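Local coordinates for uroporphyrinogen III synthase (Thermus thermophilus, PDB 1WCW), which probably catalyses the ring closure of the linear tetrapyrrole hydroxymethylbilane to uroporphyrinogen III, with inversion of the final pyrrole ring, at residues K217-R223 and P236-E241; F36-A40 and I193-F197; L95-A99 and D117-L123; I172-E176 and L198-D204. All coordinates share one frame; numbering follows the deposited sequence.

Interaction 1 of 4, residues K217-R223 and P236-E241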
loop_
_atom_site.group_PDB
_atom_site.type_symbol
_atom_site.label_atom_id
_atom_site.label_comp_id
_atom_site.label_asym_id
_atom_site.label_seq_id
_atom_site.Cartn_x
_atom_site.Cartn_y
_atom_site.Cartn_z
ATOM N N LYS A 217 -1.413 -9.993 -18.993
ATOM C CA LYS A 217 -2.614 -9.880 -18.124
ATOM C C LYS A 217 -2.217 -9.323 -16.752
ATOM O O LYS A 217 -1.374 -9.916 -16.069
ATOM C CB LYS A 217 -3.245 -11.252 -18.042
ATOM C CG LYS A 217 -3.858 -11.655 -19.407
ATOM C CD LYS A 217 -4.325 -13.067 -19.362
ATOM C CE LYS A 217 -5.002 -13.459 -20.696
ATOM N NZ LYS A 217 -4.097 -13.383 -21.850
ATOM N N ALA A 218 -2.889 -8.246 -16.332
ATOM C CA ALA A 218 -2.615 -7.682 -15.034
ATOM C C ALA A 218 -3.446 -8.365 -13.987
ATOM O O ALA A 218 -4.689 -8.534 -14.177
ATOM C CB ALA A 218 -2.887 -6.208 -15.054
ATOM N N LEU A 219 -2.831 -8.811 -12.908
ATOM C CA LEU A 219 -3.517 -9.507 -11.839
ATOM C C LEU A 219 -3.401 -8.649 -10.610
ATOM O O LEU A 219 -2.330 -8.094 -10.342
ATOM C CB LEU A 219 -2.889 -10.895 -11.527
ATOM C CG LEU A 219 -2.533 -11.696 -12.789
ATOM C CD1 LEU A 219 -1.828 -12.978 -12.396
ATOM C CD2 LEU A 219 -3.731 -12.004 -13.612
ATOM N N ALA A 220 -4.503 -8.541 -9.843
ATOM C CA ALA A 220 -4.477 -7.671 -8.642
ATOM C C ALA A 220 -4.906 -8.411 -7.392
ATOM O O ALA A 220 -5.950 -9.088 -7.486
ATOM C CB ALA A 220 -5.413 -6.440 -8.839
ATOM N N VAL A 221 -4.166 -8.268 -6.334
ATOM C CA VAL A 221 -4.605 -8.803 -5.028
ATOM C C VAL A 221 -5.184 -7.592 -4.317
ATOM O O VAL A 221 -4.434 -6.668 -3.932
ATOM C CB VAL A 221 -3.429 -9.316 -4.203
ATOM C CG1 VAL A 221 -3.933 -9.785 -2.791
ATOM C CG2 VAL A 221 -2.789 -10.475 -4.902
ATOM N N GLY A 222 -6.517 -7.571 -4.207
ATOM C CA GLY A 222 -7.217 -6.512 -3.474
ATOM C C GLY A 222 -7.957 -5.552 -4.401
ATOM O O GLY A 222 -7.457 -5.192 -5.527
ATOM N N ARG A 223 -9.151 -5.112 -3.995
ATOM C CA ARG A 223 -9.903 -4.150 -4.751
ATOM C C ARG A 223 -9.180 -2.789 -4.870
ATOM O O ARG A 223 -9.334 -2.089 -5.900
ATOM C CB ARG A 223 -11.314 -3.957 -4.074
ATOM C CG ARG A 223 -12.454 -3.707 -5.012
ATOM C CD ARG A 223 -12.657 -4.925 -5.901
ATOM N NE ARG A 223 -12.569 -4.538 -7.308
ATOM C CZ ARG A 223 -12.832 -5.345 -8.317
ATOM N NH1 ARG A 223 -12.729 -4.918 -9.556
ATOM N NH2 ARG A 223 -13.231 -6.591 -8.071
ATOM N N PRO A 236 -7.727 -4.901 -14.781
ATOM C CA PRO A 236 -7.120 -6.189 -14.390
ATOM C C PRO A 236 -7.844 -7.330 -15.038
ATOM O O PRO A 236 -9.111 -7.308 -15.152
ATOM C CB PRO A 236 -7.311 -6.278 -12.906
ATOM C CG PRO A 236 -7.674 -4.903 -12.470
ATOM C CD PRO A 236 -8.227 -4.146 -13.634
ATOM N N PHE A 237 -7.117 -8.356 -15.439
ATOM C CA PHE A 237 -7.734 -9.523 -16.007
ATOM C C PHE A 237 -8.367 -10.291 -14.845
ATOM O O PHE A 237 -9.420 -10.959 -15.013
ATOM C CB PHE A 237 -6.641 -10.413 -16.667
ATOM C CG PHE A 237 -7.171 -11.705 -17.225
ATOM C CD1 PHE A 237 -7.853 -11.700 -18.429
ATOM C CD2 PHE A 237 -6.982 -12.898 -16.526
ATOM C CE1 PHE A 237 -8.360 -12.893 -18.953
ATOM C CE2 PHE A 237 -7.491 -14.113 -17.033
ATOM C CZ PHE A 237 -8.176 -14.087 -18.253
ATOM N N TYR A 238 -7.753 -10.371 -13.685
ATOM C CA TYR A 238 -8.264 -11.124 -12.534
ATOM C C TYR A 238 -7.949 -10.366 -11.253
ATOM O O TYR A 238 -6.844 -9.817 -11.070
ATOM C CB TYR A 238 -7.590 -12.479 -12.520
ATOM C CG TYR A 238 -7.963 -13.370 -11.391
ATOM C CD1 TYR A 238 -9.156 -14.090 -11.392
ATOM C CD2 TYR A 238 -7.187 -13.407 -10.261
ATOM C CE1 TYR A 238 -9.550 -14.813 -10.181
ATOM C CE2 TYR A 238 -7.552 -14.099 -9.117
ATOM C CZ TYR A 238 -8.732 -14.776 -9.097
ATOM O OH TYR A 238 -9.005 -15.368 -7.864
ATOM N N VAL A 239 -8.930 -10.289 -10.347
ATOM C CA VAL A 239 -8.790 -9.630 -9.058
ATOM C C VAL A 239 -9.070 -10.638 -7.935
ATOM O O VAL A 239 -10.188 -11.209 -7.895
ATOM C CB VAL A 239 -9.712 -8.434 -8.892
ATOM C CG1 VAL A 239 -9.528 -7.760 -7.529
ATOM C CG2 VAL A 239 -9.475 -7.450 -10.017
ATOM N N ASP A 240 -8.121 -10.839 -7.054
ATOM C CA ASP A 240 -8.298 -11.777 -5.926
ATOM C C ASP A 240 -8.571 -10.979 -4.651
ATOM O O ASP A 240 -7.901 -10.007 -4.348
ATOM C CB ASP A 240 -7.071 -12.568 -5.706
ATOM C CG ASP A 240 -7.317 -13.727 -4.806
ATOM O OD1 ASP A 240 -7.757 -14.793 -5.288
ATOM O OD2 ASP A 240 -7.058 -13.540 -3.627
ATOM N N GLU A 241 -9.506 -11.459 -3.835
ATOM C CA GLU A 241 -9.823 -10.711 -2.641
ATOM C C GLU A 241 -9.555 -11.466 -1.371
ATOM O O GLU A 241 -10.211 -11.203 -0.348
ATOM C CB GLU A 241 -11.263 -10.284 -2.690
ATOM C CG GLU A 241 -11.432 -9.170 -3.676
ATOM C CD GLU A 241 -12.850 -8.734 -3.792
ATOM O OE1 GLU A 241 -13.392 -8.242 -2.779
ATOM O OE2 GLU A 241 -13.434 -8.894 -4.887
#

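Interaction 2 of 4, residues F36-A40 and I193-F197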
loop_
_atom_site.group_PDB
_atom_site.type_symbol
_atom_site.label_atom_id
_atom_site.label_comp_id
_atom_site.label_asym_id
_atom_site.label_seq_id
_atom_site.Cartn_x
_atom_site.Cartn_y
_atom_site.Cartn_z
ATOM N N PHE A 36 10.151 -9.205 -10.226
ATOM C CA PHE A 36 10.442 -7.833 -10.657
ATOM C C PHE A 36 9.918 -6.841 -9.610
ATOM O O PHE A 36 8.902 -6.160 -9.870
ATOM C CB PHE A 36 9.838 -7.565 -12.058
ATOM C CG PHE A 36 10.571 -8.266 -13.165
ATOM C CD1 PHE A 36 10.034 -9.347 -13.844
ATOM C CD2 PHE A 36 11.816 -7.803 -13.559
ATOM C CE1 PHE A 36 10.766 -9.928 -14.916
ATOM C CE2 PHE A 36 12.498 -8.410 -14.604
ATOM C CZ PHE A 36 11.963 -9.469 -15.269
ATOM N N PRO A 37 10.578 -6.732 -8.455
ATOM C CA PRO A 37 10.081 -5.779 -7.454
ATOM C C PRO A 37 10.163 -4.360 -7.975
ATOM O O PRO A 37 11.115 -3.972 -8.658
ATOM C CB PRO A 37 11.005 -5.959 -6.247
ATOM C CG PRO A 37 12.210 -6.663 -6.816
ATOM C CD PRO A 37 11.741 -7.515 -7.975
ATOM N N VAL A 38 9.193 -3.546 -7.607
ATOM C CA VAL A 38 9.169 -2.170 -8.043
ATOM C C VAL A 38 9.344 -1.230 -6.853
ATOM O O VAL A 38 9.314 0.020 -7.068
ATOM C CB VAL A 38 7.862 -1.805 -8.784
ATOM C CG1 VAL A 38 7.704 -2.641 -10.064
ATOM C CG2 VAL A 38 6.637 -1.979 -7.911
ATOM N N GLN A 39 9.532 -1.743 -5.650
ATOM C CA GLN A 39 9.669 -0.881 -4.492
ATOM C C GLN A 39 10.810 -1.326 -3.625
ATOM O O GLN A 39 11.291 -2.484 -3.679
ATOM C CB GLN A 39 8.398 -0.843 -3.644
ATOM C CG GLN A 39 8.282 -1.937 -2.622
ATOM C CD GLN A 39 6.808 -2.182 -2.276
ATOM O OE1 GLN A 39 6.134 -2.930 -2.959
ATOM N NE2 GLN A 39 6.320 -1.562 -1.208
ATOM N N ALA A 40 11.227 -0.394 -2.797
ATOM C CA ALA A 40 12.231 -0.600 -1.805
ATOM C C ALA A 40 11.559 -0.070 -0.508
ATOM O O ALA A 40 10.621 0.749 -0.567
ATOM C CB ALA A 40 13.395 0.201 -2.155
ATOM N N ILE A 193 0.354 0.691 -4.193
ATOM C CA ILE A 193 1.559 1.473 -4.394
ATOM C C ILE A 193 2.487 0.855 -5.476
ATOM O O ILE A 193 3.240 1.576 -6.129
ATOM C CB ILE A 193 2.298 1.659 -3.034
ATOM C CG1 ILE A 193 3.211 2.881 -3.107
ATOM C CG2 ILE A 193 3.047 0.386 -2.671
ATOM C CD1 ILE A 193 3.822 3.248 -1.681
ATOM N N GLN A 194 2.437 -0.444 -5.706
ATOM C CA GLN A 194 3.290 -1.036 -6.746
ATOM C C GLN A 194 2.786 -0.592 -8.136
ATOM O O GLN A 194 3.604 -0.375 -9.028
ATOM C CB GLN A 194 3.190 -2.560 -6.679
ATOM C CG GLN A 194 3.934 -3.042 -5.435
ATOM C CD GLN A 194 3.480 -4.339 -4.883
ATOM O OE1 GLN A 194 2.741 -5.042 -5.513
ATOM N NE2 GLN A 194 3.958 -4.677 -3.698
ATOM N N VAL A 195 1.466 -0.461 -8.310
ATOM C CA VAL A 195 0.909 0.030 -9.570
ATOM C C VAL A 195 1.373 1.461 -9.730
ATOM O O VAL A 195 1.809 1.824 -10.826
ATOM C CB VAL A 195 -0.657 0.005 -9.502
ATOM C CG1 VAL A 195 -1.225 0.572 -10.812
ATOM C CG2 VAL A 195 -1.161 -1.423 -9.311
ATOM N N GLU A 196 1.292 2.289 -8.681
ATOM C CA GLU A 196 1.646 3.690 -8.786
ATOM C C GLU A 196 3.106 3.832 -9.097
ATOM O O GLU A 196 3.483 4.602 -10.009
ATOM C CB GLU A 196 1.316 4.424 -7.469
ATOM C CG GLU A 196 -0.137 4.348 -6.966
ATOM C CD GLU A 196 -1.184 4.928 -7.895
ATOM O OE1 GLU A 196 -2.391 4.643 -7.643
ATOM O OE2 GLU A 196 -0.869 5.647 -8.865
ATOM N N PHE A 197 3.990 3.049 -8.470
ATOM C CA PHE A 197 5.417 3.176 -8.758
ATOM C C PHE A 197 5.741 2.763 -10.169
ATOM O O PHE A 197 6.568 3.405 -10.836
ATOM C CB PHE A 197 6.243 2.323 -7.785
ATOM C CG PHE A 197 6.356 2.886 -6.369
ATOM C CD1 PHE A 197 6.678 2.025 -5.325
ATOM C CD2 PHE A 197 6.208 4.186 -6.068
ATOM C CE1 PHE A 197 6.858 2.503 -3.999
ATOM C CE2 PHE A 197 6.413 4.635 -4.707
ATOM C CZ PHE A 197 6.739 3.776 -3.721
#

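Interaction 3 of 4, residues L95-A99 and D117-L123. With GOL (glycerol), chain B.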
loop_
_atom_site.group_PDB
_atom_site.type_symbol
_atom_site.label_atom_id
_atom_site.label_comp_id
_atom_site.label_asym_id
_atom_site.label_seq_id
_atom_site.Cartn_x
_atom_site.Cartn_y
_atom_site.Cartn_z
ATOM N N LEU A 95 -8.779 7.381 13.633
ATOM C CA LEU A 95 -9.242 6.861 12.363
ATOM C C LEU A 95 -8.274 5.903 11.737
ATOM O O LEU A 95 -7.034 6.122 11.826
ATOM C CB LEU A 95 -9.430 7.971 11.370
ATOM C CG LEU A 95 -10.546 8.942 11.669
ATOM C CD1 LEU A 95 -10.510 10.081 10.700
ATOM C CD2 LEU A 95 -11.945 8.225 11.618
ATOM N N ALA A 96 -8.750 4.837 11.130
ATOM C CA ALA A 96 -7.840 3.927 10.388
ATOM C C ALA A 96 -8.307 3.934 8.959
ATOM O O ALA A 96 -9.494 3.851 8.658
ATOM C CB ALA A 96 -7.922 2.582 10.978
ATOM N N ARG A 97 -7.369 4.059 8.028
ATOM C CA ARG A 97 -7.733 4.080 6.620
ATOM C C ARG A 97 -8.363 2.753 6.194
ATOM O O ARG A 97 -9.282 2.776 5.371
ATOM C CB ARG A 97 -6.489 4.357 5.762
ATOM C CG ARG A 97 -6.803 4.473 4.274
ATOM C CD ARG A 97 -5.525 4.742 3.450
ATOM N NE ARG A 97 -4.524 3.706 3.577
ATOM C CZ ARG A 97 -3.364 3.687 2.905
ATOM N NH1 ARG A 97 -3.089 4.634 2.042
ATOM N NH2 ARG A 97 -2.506 2.728 3.192
ATOM N N GLY A 98 -7.923 1.639 6.754
ATOM C CA GLY A 98 -8.441 0.337 6.339
ATOM C C GLY A 98 -8.249 -0.679 7.434
ATOM O O GLY A 98 -7.775 -0.352 8.522
ATOM N N ALA A 99 -8.570 -1.941 7.122
ATOM C CA ALA A 99 -8.486 -3.018 8.079
ATOM C C ALA A 99 -7.161 -3.288 8.717
ATOM O O ALA A 99 -7.145 -3.636 9.890
ATOM C CB ALA A 99 -8.991 -4.307 7.434
ATOM N N ASP A 117 -12.120 2.192 3.859
ATOM C CA ASP A 117 -12.111 0.997 3.018
ATOM C C ASP A 117 -10.758 0.789 2.348
ATOM O O ASP A 117 -10.639 0.062 1.309
ATOM C CB ASP A 117 -13.252 1.031 1.981
ATOM C CG ASP A 117 -13.001 1.988 0.853
ATOM O OD1 ASP A 117 -11.872 2.532 0.765
ATOM O OD2 ASP A 117 -13.930 2.211 0.010
ATOM N N GLY A 118 -9.713 1.372 2.920
ATOM C CA GLY A 118 -8.372 1.256 2.373
ATOM C C GLY A 118 -7.979 2.416 1.465
ATOM O O GLY A 118 -6.869 2.485 0.984
ATOM N N THR A 119 -8.864 3.372 1.223
ATOM C CA THR A 119 -8.571 4.474 0.349
ATOM C C THR A 119 -8.715 5.811 1.029
ATOM O O THR A 119 -9.526 5.927 1.972
ATOM C CB THR A 119 -9.542 4.551 -0.889
ATOM O OG1 THR A 119 -10.881 4.829 -0.424
ATOM C CG2 THR A 119 -9.558 3.216 -1.636
ATOM N N SER A 120 -7.970 6.817 0.612
ATOM C CA SER A 120 -8.129 8.139 1.183
ATOM C C SER A 120 -9.545 8.664 1.004
ATOM O O SER A 120 -10.086 9.281 1.925
ATOM C CB SER A 120 -7.196 9.147 0.520
ATOM O OG SER A 120 -5.868 8.862 0.919
ATOM N N LYS A 121 -10.149 8.461 -0.177
ATOM C CA LYS A 121 -11.470 9.006 -0.379
ATOM C C LYS A 121 -12.484 8.423 0.585
ATOM O O LYS A 121 -13.420 9.123 1.005
ATOM C CB LYS A 121 -11.945 8.806 -1.802
ATOM C CG LYS A 121 -11.881 7.357 -2.288
ATOM C CD LYS A 121 -12.655 7.123 -3.612
ATOM C CE LYS A 121 -12.302 5.718 -4.208
ATOM N NZ LYS A 121 -13.182 5.179 -5.311
ATOM N N SER A 122 -12.337 7.181 1.011
ATOM C CA SER A 122 -13.302 6.582 1.921
ATOM C C SER A 122 -13.266 7.260 3.279
ATOM O O SER A 122 -14.208 7.088 4.074
ATOM C CB SER A 122 -13.058 5.074 2.122
ATOM O OG SER A 122 -11.830 4.846 2.861
ATOM N N LEU A 123 -12.167 7.956 3.616
ATOM C CA LEU A 123 -12.065 8.651 4.907
ATOM C C LEU A 123 -12.775 10.000 4.906
ATOM O O LEU A 123 -13.043 10.546 6.007
ATOM C CB LEU A 123 -10.612 8.894 5.299
ATOM C CG LEU A 123 -9.888 7.605 5.679
ATOM C CD1 LEU A 123 -8.430 7.912 5.892
ATOM C CD2 LEU A 123 -10.467 6.919 6.951
HETATM C C1 GOL B . -5.024 4.026 -1.385
HETATM O O1 GOL B . -3.794 3.424 -1.823
HETATM C C2 GOL B . -4.941 5.520 -1.709
HETATM O O2 GOL B . -6.275 6.055 -1.703
HETATM C C3 GOL B . -4.067 6.276 -0.767
HETATM O O3 GOL B . -4.686 6.358 0.588
#

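Interaction 4 of 4, residues I172-E176 and L198-D204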
loop_
_atom_site.group_PDB
_atom_site.type_symbol
_atom_site.label_atom_id
_atom_site.label_comp_id
_atom_site.label_asym_id
_atom_site.label_seq_id
_atom_site.Cartn_x
_atom_site.Cartn_y
_atom_site.Cartn_z
ATOM N N ILE A 172 11.959 -0.889 -11.847
ATOM C CA ILE A 172 10.796 -0.504 -12.621
ATOM C C ILE A 172 11.157 -0.532 -14.094
ATOM O O ILE A 172 10.378 -1.010 -14.933
ATOM C CB ILE A 172 10.306 0.878 -12.189
ATOM C CG1 ILE A 172 9.652 0.730 -10.793
ATOM C CG2 ILE A 172 9.363 1.495 -13.284
ATOM C CD1 ILE A 172 9.657 2.066 -9.961
ATOM N N LEU A 173 12.332 0.025 -14.462
ATOM C CA LEU A 173 12.722 0.043 -15.859
ATOM C C LEU A 173 12.932 -1.360 -16.407
ATOM O O LEU A 173 12.529 -1.631 -17.538
ATOM C CB LEU A 173 13.988 0.936 -16.046
ATOM C CG LEU A 173 13.721 2.435 -15.752
ATOM C CD1 LEU A 173 15.057 3.190 -16.012
ATOM C CD2 LEU A 173 12.589 2.986 -16.663
ATOM N N ARG A 174 13.453 -2.264 -15.573
ATOM C CA ARG A 174 13.657 -3.628 -16.004
ATOM C C ARG A 174 12.295 -4.309 -16.223
ATOM O O ARG A 174 12.122 -5.074 -17.191
ATOM C CB ARG A 174 14.463 -4.404 -14.961
ATOM C CG ARG A 174 15.956 -4.090 -14.966
ATOM C CD ARG A 174 16.710 -5.101 -14.148
ATOM N NE ARG A 174 17.223 -4.533 -12.909
ATOM C CZ ARG A 174 16.718 -4.779 -11.709
ATOM N NH1 ARG A 174 17.245 -4.194 -10.647
ATOM N NH2 ARG A 174 15.707 -5.616 -11.588
ATOM N N LEU A 175 11.355 -4.078 -15.338
ATOM C CA LEU A 175 10.025 -4.657 -15.522
ATOM C C LEU A 175 9.356 -4.080 -16.747
ATOM O O LEU A 175 8.732 -4.833 -17.531
ATOM C CB LEU A 175 9.221 -4.369 -14.288
ATOM C CG LEU A 175 7.732 -4.873 -14.333
ATOM C CD1 LEU A 175 7.649 -6.351 -14.732
ATOM C CD2 LEU A 175 7.076 -4.651 -13.003
ATOM N N GLU A 176 9.441 -2.753 -16.936
ATOM C CA GLU A 176 8.857 -2.179 -18.147
ATOM C C GLU A 176 9.446 -2.815 -19.419
ATOM O O GLU A 176 8.680 -3.192 -20.335
ATOM C CB GLU A 176 9.070 -0.667 -18.128
ATOM C CG GLU A 176 8.539 0.001 -19.420
ATOM C CD GLU A 176 8.901 1.492 -19.512
ATOM O OE1 GLU A 176 8.195 2.189 -20.287
ATOM O OE2 GLU A 176 9.851 1.934 -18.825
ATOM N N LEU A 198 5.142 1.655 -10.665
ATOM C CA LEU A 198 5.417 1.262 -12.044
ATOM C C LEU A 198 5.012 2.332 -13.019
ATOM O O LEU A 198 5.826 2.696 -13.906
ATOM C CB LEU A 198 4.662 -0.054 -12.287
ATOM C CG LEU A 198 4.788 -0.544 -13.717
ATOM C CD1 LEU A 198 6.254 -0.843 -14.115
ATOM C CD2 LEU A 198 3.991 -1.836 -13.884
ATOM N N PHE A 199 3.792 2.842 -12.928
ATOM C CA PHE A 199 3.379 3.849 -13.903
ATOM C C PHE A 199 4.064 5.154 -13.689
ATOM O O PHE A 199 4.342 5.820 -14.741
ATOM C CB PHE A 199 1.852 4.036 -13.849
ATOM C CG PHE A 199 1.115 3.081 -14.744
ATOM C CD1 PHE A 199 0.662 1.869 -14.310
ATOM C CD2 PHE A 199 0.981 3.399 -16.097
ATOM C CE1 PHE A 199 0.066 0.966 -15.205
ATOM C CE2 PHE A 199 0.395 2.497 -17.001
ATOM C CZ PHE A 199 -0.057 1.318 -16.556
ATOM N N GLU A 200 4.418 5.552 -12.478
ATOM C CA GLU A 200 5.113 6.852 -12.295
ATOM C C GLU A 200 6.537 6.727 -12.758
ATOM O O GLU A 200 7.131 7.799 -13.096
ATOM C CB GLU A 200 5.078 7.333 -10.839
ATOM C CG GLU A 200 3.676 7.710 -10.341
ATOM C CD GLU A 200 3.637 8.073 -8.883
ATOM O OE1 GLU A 200 4.723 8.164 -8.288
ATOM O OE2 GLU A 200 2.571 8.234 -8.296
ATOM N N GLY A 201 7.116 5.533 -12.770
ATOM C CA GLY A 201 8.502 5.381 -13.160
ATOM C C GLY A 201 8.748 4.863 -14.551
ATOM O O GLY A 201 9.953 4.730 -14.911
ATOM N N ALA A 202 7.734 4.559 -15.336
ATOM C CA ALA A 202 7.947 4.054 -16.702
ATOM C C ALA A 202 8.487 5.101 -17.665
ATOM O O ALA A 202 8.148 6.284 -17.564
ATOM C CB ALA A 202 6.631 3.530 -17.272
ATOM N N LYS A 203 9.345 4.644 -18.558
ATOM C CA LYS A 203 9.779 5.552 -19.619
ATOM C C LYS A 203 8.629 5.858 -20.574
ATOM O O LYS A 203 8.502 7.026 -21.066
ATOM C CB LYS A 203 10.907 4.921 -20.417
ATOM C CG LYS A 203 12.229 4.923 -19.681
ATOM C CD LYS A 203 13.404 4.348 -20.489
ATOM C CE LYS A 203 14.680 4.332 -19.595
ATOM N NZ LYS A 203 15.872 3.578 -20.187
ATOM N N ASP A 204 7.759 4.867 -20.852
ATOM C CA ASP A 204 6.686 5.048 -21.847
ATOM C C ASP A 204 5.391 4.502 -21.192
ATOM O O ASP A 204 4.984 3.383 -21.461
ATOM C CB ASP A 204 7.086 4.255 -23.095
ATOM C CG ASP A 204 6.214 4.563 -24.295
ATOM O OD1 ASP A 204 5.062 5.064 -24.137
ATOM O OD2 ASP A 204 6.705 4.235 -25.415
#

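Interaction 1 of 4, residues K217-R223 and P236-E241
Strands 217-221 and 238-240 lie side by side in parallel, their axes 4.7 Å apart and 15° from exact alignment, with L219, A220 and V221 paired to Y238, V239 and D240. A220 both gives and takes: its N bonds Y238 O at 2.9 Å and its O receives D240 N at 2.8 Å. The bonds F237 N to A218 O and G222 N to D240 O lie before and after that pair. Helix 223-231 joins the strands into a beta-alpha-beta unit at the edge of a parallel sheet, and covers A220 and V239. At the start of the ladder K217 and F237 point the same way, and K217 CD sits 3.7 Å from the centroid of the F237 ring, squarely over its face. With CG anti to the backbone N (chi1 177°), the ring stands beside the lysine chain, while L219 CD2 approaches its edge. Were the F237 ring cut back to an alanine here, the K217 methylenes would probably lose the surface they lie on and move more freely. Beyond the other end, V239 CG1 lies against one face of the R223 guanidinium, toward its rim, and E241 OE2 comes to the guanidinium edge, 3.9 Å from R223 NH2, a long salt bridge between planes 89° apart. The chemistry implies that directed backbone bonds join the strands, while long marginal side chains add apolar cover through their carbons and, through their charges, at most weak attraction.

Interaction 2 of 4, residues F36-A40 and I193-F197
V38 and Q194 bring the two backbones together, their CA atoms 6.1 Å apart, where a chain leaving one sheet passes a turn of helix 192-201. Uroporphyrinogen III synthases have two alpha/beta domains, and here 36-40 is part of the connection: strand 32-35 belongs to the parallel sheet, whereas strand 39-43 already belongs to the mixed one. The V38 side chain meets the helix through one methyl, CG2, which rests 3.6 Å from Q194 O and 3.7 Å from Q194 CB. Next along, Q39 points its CG between its backbone N and carbonyl carbon (chi1 86°), and from there the chain reaches across to the helix side chain. The two glutamine side chains cross at a slant and their amide planes are turned steeply, 72° apart. Q194 NE2 donates to Q39 OE1 at 2.9 Å, in the carbonyl plane of the acceptor and close to the amide plane of the donor. The other end of the Q194 amide is also held, since OE1 accepts from V190 N and weakly from A191 N, so the rotation of the group is fixed from both sides. A leucine in place of Q194 would probably leave Q39 OE1 without this donor and V190 N without its acceptor inside a buried contact. F197 presents its ring edge to Q39, with CE1 3.7 Å from Q39 CB, while I193 CG1 lies over one face of the same ring, one helical turn back. The last touch is slight: I193 CG2 comes within 4.1 Å of Q39 NE2.

Interaction 3 of 4, residues L95-A99 and D117-L123
R97 lies along the turn 118-120 in an extended course that bends late. CG is anti to the backbone N (chi1 -177°) and passes 3.7 Å from G118 C; the bend at chi3 then turns one face of the guanidinium over G118 O. At its edge NH1 donates to glycerol O3 at 2.8 Å; beyond the two segments NH1 also bonds Y139 OH and NH2 makes a weak bond to T66 O, so both terminal nitrogens have partners. L123 approaches the backbone end of R97 instead, with CD1 4.1 Å from R97 CB and CD2 3.6 Å from A96 O. Parallel neighbours 93-96 and 114-115 are linked through helix 99-107 in a beta-alpha-beta unit, and the turns meeting here follow the carboxyl ends of both strands. The backbones come close at G98, where a CB would sit tightly against G118 CA; at the backbone angles of G118 a CB would jam against the preceding carbonyl O. R97 O accepts G118 N at 2.9 Å, with the donor 35° above the carbonyl plane. Past it, T119 is an N-cap whose OG1 accepts S122 N and donates to D117 OD1, while S122 OG takes D117 N at 2.9 Å and gives to T119 O. The glycerol, probably from the crystallisation liquor, joins the two segments at this helix start: S120 N donates to its O2, and S120 OG shares a hydrogen bond of 2.8 Å with the O3 that R97 also holds.

Interaction 4 of 4, residues I172-E176 and L198-D204
E176 reaches from helix 169-181 to the backbone of 202-204, and its atoms can be taken in order. CB and CG act as a straight spacer: CG stands anti to the backbone N (chi1 177°) and the chain stays extended beyond it, which carries the acid clear of its own helix. CD then arrives 3.8 Å from A202 CB. At the tip the two oxygens part company. OE1 accepts D204 N at 2.8 Å through its syn lone pair, and OE2 accepts K203 N at the same distance, also on the syn side but 22° out of the carboxylate plane. One carboxylate thus holds two consecutive amides just ahead of helix 205-214, for which D204 is the N-cap, its OD1 bonding A207 N. Those two N-H groups would probably favour the ionised acid; K203 NZ is too far off to pair with it. The setting is the alpha/beta layering of the domain with the parallel sheet: helices 169-181 and 192-201 are joined through strand 186-189, and L175 and L198 both reach L187 on that strand. Between the helices, L198 CD1 touches I172 CG2 at 4.0 Å and L175 CD2 at 4.1 Å. That same I172 methyl packs on the backbone of G201, where a CB would be tight against it. Nearer the surface L173 crosses the K203 chain at about a right angle, its CD2 3.6 Å from K203 CG and its CD1 3.8 Å from K203 CE.

The same fold solves four local problems with different chemistry. Interaction 2 is the buried one, its centre about 10 Å from that of the chain, and it pairs an amide-amide bond with apolar packing. Interaction 4 uses the same helix, 192-201, and touches interaction 2 directly, I172 CD1 lying 3.6 Å from V38 O, but farther out an acid grips backbone amides. Interaction 1, on the edge of the parallel sheet, relies on strand-to-strand bonds and leaves charged side chains at the margin. Interaction 3 lies at turns following strands of the mixed sheet, which interaction 2 also reaches through strand 39-43; there glycines, capping hydroxyls and an arginine shape a partly buried turn.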